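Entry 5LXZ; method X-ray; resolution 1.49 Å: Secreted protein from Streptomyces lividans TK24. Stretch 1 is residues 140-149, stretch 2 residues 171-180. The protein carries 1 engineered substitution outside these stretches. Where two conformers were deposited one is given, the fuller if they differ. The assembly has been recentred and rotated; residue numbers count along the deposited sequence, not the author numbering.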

# COMPACT_ATOMS: atom_id res chain seq x y z
N LYS A 140 -20.89 15.93 14.19
CA LYS A 140 -21.96 15.03 13.73
C LYS A 140 -22.40 14.10 14.83
O LYS A 140 -21.59 13.68 15.66
CB LYS A 140 -21.52 14.25 12.49
CG LYS A 140 -21.41 15.22 11.31
CD LYS A 140 -21.02 14.56 10.03
CE LYS A 140 -20.87 15.63 8.98
NZ LYS A 140 -20.29 15.05 7.77
N THR A 141 -23.69 13.76 14.85
CA THR A 141 -24.28 12.95 15.90
C THR A 141 -24.70 11.56 15.41
O THR A 141 -25.22 11.41 14.31
CB THR A 141 -25.48 13.70 16.52
OG1 THR A 141 -24.99 14.91 17.12
CG2 THR A 141 -26.17 12.88 17.58
N PHE A 142 -24.46 10.58 16.26
CA PHE A 142 -24.82 9.18 16.04
C PHE A 142 -25.46 8.65 17.27
O PHE A 142 -25.11 9.06 18.38
CB PHE A 142 -23.60 8.36 15.64
CG PHE A 142 -22.94 8.90 14.40
CD1 PHE A 142 -22.03 9.96 14.49
CD2 PHE A 142 -23.29 8.45 13.15
CE1 PHE A 142 -21.48 10.50 13.37
CE2 PHE A 142 -22.72 8.99 12.01
CZ PHE A 142 -21.84 10.02 12.12
N VAL A 143 -26.40 7.73 17.08
CA VAL A 143 -27.21 7.20 18.17
C VAL A 143 -27.01 5.70 18.31
O VAL A 143 -27.02 5.00 17.30
CB VAL A 143 -28.70 7.47 17.87
CG1 VAL A 143 -29.54 7.19 19.10
CG2 VAL A 143 -28.90 8.91 17.42
N SER A 144 -26.86 5.20 19.53
CA SER A 144 -26.81 3.76 19.74
C SER A 144 -28.20 3.13 19.61
O SER A 144 -29.21 3.77 19.87
CB SER A 144 -26.24 3.44 21.11
OG SER A 144 -27.09 3.98 22.14
N LYS A 145 -28.24 1.87 19.19
CA LYS A 145 -29.50 1.11 19.05
C LYS A 145 -29.73 0.12 20.19
O LYS A 145 -30.86 -0.36 20.41
CB LYS A 145 -29.52 0.39 17.70
CG LYS A 145 -29.46 1.32 16.49
CD LYS A 145 -30.71 2.18 16.38
CE LYS A 145 -30.65 3.07 15.14
NZ LYS A 145 -31.76 4.04 15.16
N ASP A 146 -28.68 -0.17 20.92
CA ASP A 146 -28.69 -1.02 22.07
C ASP A 146 -27.94 -0.36 23.21
O ASP A 146 -27.08 0.50 22.99
CB ASP A 146 -27.98 -2.35 21.78
CG ASP A 146 -28.90 -3.40 21.22
OD1 ASP A 146 -30.10 -3.43 21.61
OD2 ASP A 146 -28.42 -4.19 20.39
N PRO A 147 -28.21 -0.80 24.43
CA PRO A 147 -27.40 -0.37 25.57
C PRO A 147 -26.01 -0.95 25.49
O PRO A 147 -25.78 -1.98 24.83
CB PRO A 147 -28.16 -0.93 26.79
CG PRO A 147 -28.87 -2.10 26.23
CD PRO A 147 -29.27 -1.75 24.85
N VAL A 148 -25.07 -0.27 26.15
CA VAL A 148 -23.72 -0.74 26.27
C VAL A 148 -23.22 -0.58 27.69
O VAL A 148 -23.41 0.49 28.32
CB VAL A 148 -22.73 -0.05 25.28
CG1 VAL A 148 -22.68 1.47 25.49
CG2 VAL A 148 -21.33 -0.69 25.36
N LEU A 149 -22.56 -1.64 28.14
CA LEU A 149 -21.94 -1.72 29.43
C LEU A 149 -20.47 -1.47 29.24
O LEU A 149 -19.76 -2.28 28.63
CB LEU A 149 -22.14 -3.11 30.03
CG LEU A 149 -21.36 -3.35 31.32
CD1 LEU A 149 -21.96 -2.45 32.39
CD2 LEU A 149 -21.44 -4.82 31.73
N LEU A 171 -13.29 -0.26 28.12
CA LEU A 171 -13.65 -0.12 26.71
C LEU A 171 -14.89 -0.92 26.43
O LEU A 171 -14.95 -2.12 26.78
CB LEU A 171 -12.51 -0.58 25.81
CG LEU A 171 -11.15 0.12 25.94
CD1 LEU A 171 -10.11 -0.50 25.03
CD2 LEU A 171 -11.24 1.61 25.68
N GLY A 172 -15.88 -0.29 25.84
CA GLY A 172 -17.11 -0.93 25.44
C GLY A 172 -17.47 -0.53 24.03
O GLY A 172 -17.65 0.65 23.76
N ARG A 173 -17.60 -1.50 23.14
CA ARG A 173 -17.99 -1.23 21.76
C ARG A 173 -19.48 -1.28 21.56
O ARG A 173 -20.14 -2.20 22.05
CB ARG A 173 -17.32 -2.21 20.81
CG ARG A 173 -15.82 -2.15 20.95
CD ARG A 173 -15.05 -2.82 19.85
NE ARG A 173 -15.69 -4.02 19.35
CZ ARG A 173 -15.40 -4.62 18.19
NH1 ARG A 173 -14.42 -4.18 17.38
NH2 ARG A 173 -16.09 -5.72 17.86
N ILE A 174 -20.01 -0.35 20.79
CA ILE A 174 -21.43 -0.30 20.47
C ILE A 174 -21.66 0.27 19.07
O ILE A 174 -21.04 1.26 18.66
CB ILE A 174 -22.17 0.50 21.55
CG1 ILE A 174 -23.67 0.36 21.41
CG2 ILE A 174 -21.76 1.97 21.58
CD1 ILE A 174 -24.16 -1.06 21.71
N TYR A 175 -22.58 -0.34 18.32
CA TYR A 175 -22.96 0.17 17.03
C TYR A 175 -23.74 1.47 17.23
O TYR A 175 -24.67 1.54 18.06
CB TYR A 175 -23.79 -0.87 16.24
CG TYR A 175 -24.30 -0.35 14.94
CD1 TYR A 175 -23.45 -0.22 13.82
CD2 TYR A 175 -25.62 0.07 14.80
CE1 TYR A 175 -23.91 0.28 12.63
CE2 TYR A 175 -26.09 0.59 13.59
CZ TYR A 175 -25.24 0.69 12.51
OH TYR A 175 -25.66 1.21 11.35
N VAL A 176 -23.38 2.48 16.46
CA VAL A 176 -24.08 3.73 16.39
C VAL A 176 -24.45 4.06 14.97
O VAL A 176 -23.81 3.61 14.02
CB VAL A 176 -23.32 4.89 17.06
CG1 VAL A 176 -23.03 4.56 18.50
CG2 VAL A 176 -22.04 5.23 16.29
N GLU A 177 -25.52 4.84 14.80
CA GLU A 177 -26.04 5.17 13.50
C GLU A 177 -26.57 6.58 13.45
O GLU A 177 -27.16 7.05 14.44
CB GLU A 177 -27.16 4.18 13.21
CG GLU A 177 -27.71 4.17 11.81
CD GLU A 177 -28.64 2.98 11.63
OE1 GLU A 177 -28.14 1.89 11.32
OE2 GLU A 177 -29.87 3.17 11.80
N ALA A 178 -26.46 7.23 12.31
CA ALA A 178 -27.07 8.55 12.12
C ALA A 178 -28.59 8.44 12.23
O ALA A 178 -29.16 7.43 11.91
CB ALA A 178 -26.70 9.12 10.77
N GLN A 179 -29.20 9.52 12.69
CA GLN A 179 -30.68 9.57 12.78
C GLN A 179 -31.34 9.61 11.42
O GLN A 179 -32.43 9.03 11.23
CB GLN A 179 -31.08 10.78 13.63
CG GLN A 179 -30.53 10.68 15.05
CD GLN A 179 -30.52 12.00 15.80
OE1 GLN A 179 -31.40 12.25 16.60
NE2 GLN A 179 -29.50 12.84 15.54
N LYS A 180 -30.71 10.27 10.47
CA LYS A 180 -31.25 10.47 9.12
C LYS A 180 -30.39 9.81 8.05
O LYS A 180 -29.18 9.69 8.20
CB LYS A 180 -31.34 11.95 8.80
CG LYS A 180 -32.26 12.74 9.72
CD LYS A 180 -32.47 14.14 9.18
CE LYS A 180 -33.11 15.07 10.19
NZ LYS A 180 -33.54 16.34 9.53
O HOH W 1 -27.78 11.81 13.67
O HOH W 2 -26.33 -0.21 19.11
O HOH W 3 -30.87 5.48 12.91

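The two stretches meet as antiparallel strands, and direct backbone hydrogen bonding between them is confined to one residue pair. Val143 N donates to Glu177 O at 2.8 Å, and Glu177 N donates back to Val143 O at 2.9 Å; the N-H...O angles of 167° and 152° mark both as well formed. The next pair, Ser144 with Val176, is of the non-hydrogen-bonded type, and its CA atoms accordingly lie closer, 4.3 Å apart against 5.2 Å for Val143 and Glu177. CA-H...O contacts supplement the ladder: Phe142 CA lies 3.5 Å from Glu177 O, Val176 CA 3.3 Å from Val143 O, and Ser144 CA 3.5 Å from Tyr175 O. The carbonyls of Val143 and Glu177 thus each receive an N-H and a CA-H from the opposing strand.

Beyond this pair, water takes over the pairing at both ends. Water 1 donates to Thr141 O (2.7 Å) and accepts from Gln179 N (2.9 Å) and Gln179 NE2 (2.7 Å), so that a single molecule engages both the backbone and the side chain of Gln179. At the other end, Lys145 N and Tyr175 O are 3.8 Å apart, and water 2 bridges them from the side, accepting from Lys145 N at 2.8 Å and donating to Tyr175 O at 2.6 Å.

Charged and polar side chains gather around Glu177, whose side chain shares a face of the sheet with that of Val143. The salt bridge between Lys145 NZ and Glu177 OE2 is long, at 4.0 Å, but water 3 reinforces it, accepting from Lys145 NZ and donating to Glu177 OE2, each at 2.8 Å, and donating also to Ala178 O at 2.8 Å. The other carboxylate oxygen, Glu177 OE1, accepts a short 2.6 Å hydrogen bond from Tyr175 OH within its own stretch. Nearby, the aliphatic part of Gln179 packs on Val143, with Gln179 CG 3.4 Å from Val143 CG2.

Apolar packing involves the buried side chains of Phe142, Val176 and Val148. Phe142 CB approaches Val176 CG2 to 3.6 Å, while its ring reaches Ala178, CE2 to CB at 4.2 Å. Farther along, Val148 and Ile174 each point toward the other stretch and meet CB to CB at 3.8 Å. Ile174 also extends CD1 to within 3.5 Å of Asp146 O and 3.6 Å of Pro147 O, against the backbone of the segment that follows the first strand. Gly172 leaves room beside Val148: an ideal CB there would sit only 3.3 Å from Val148 CG2 and 3.2 Å from Leu149 O.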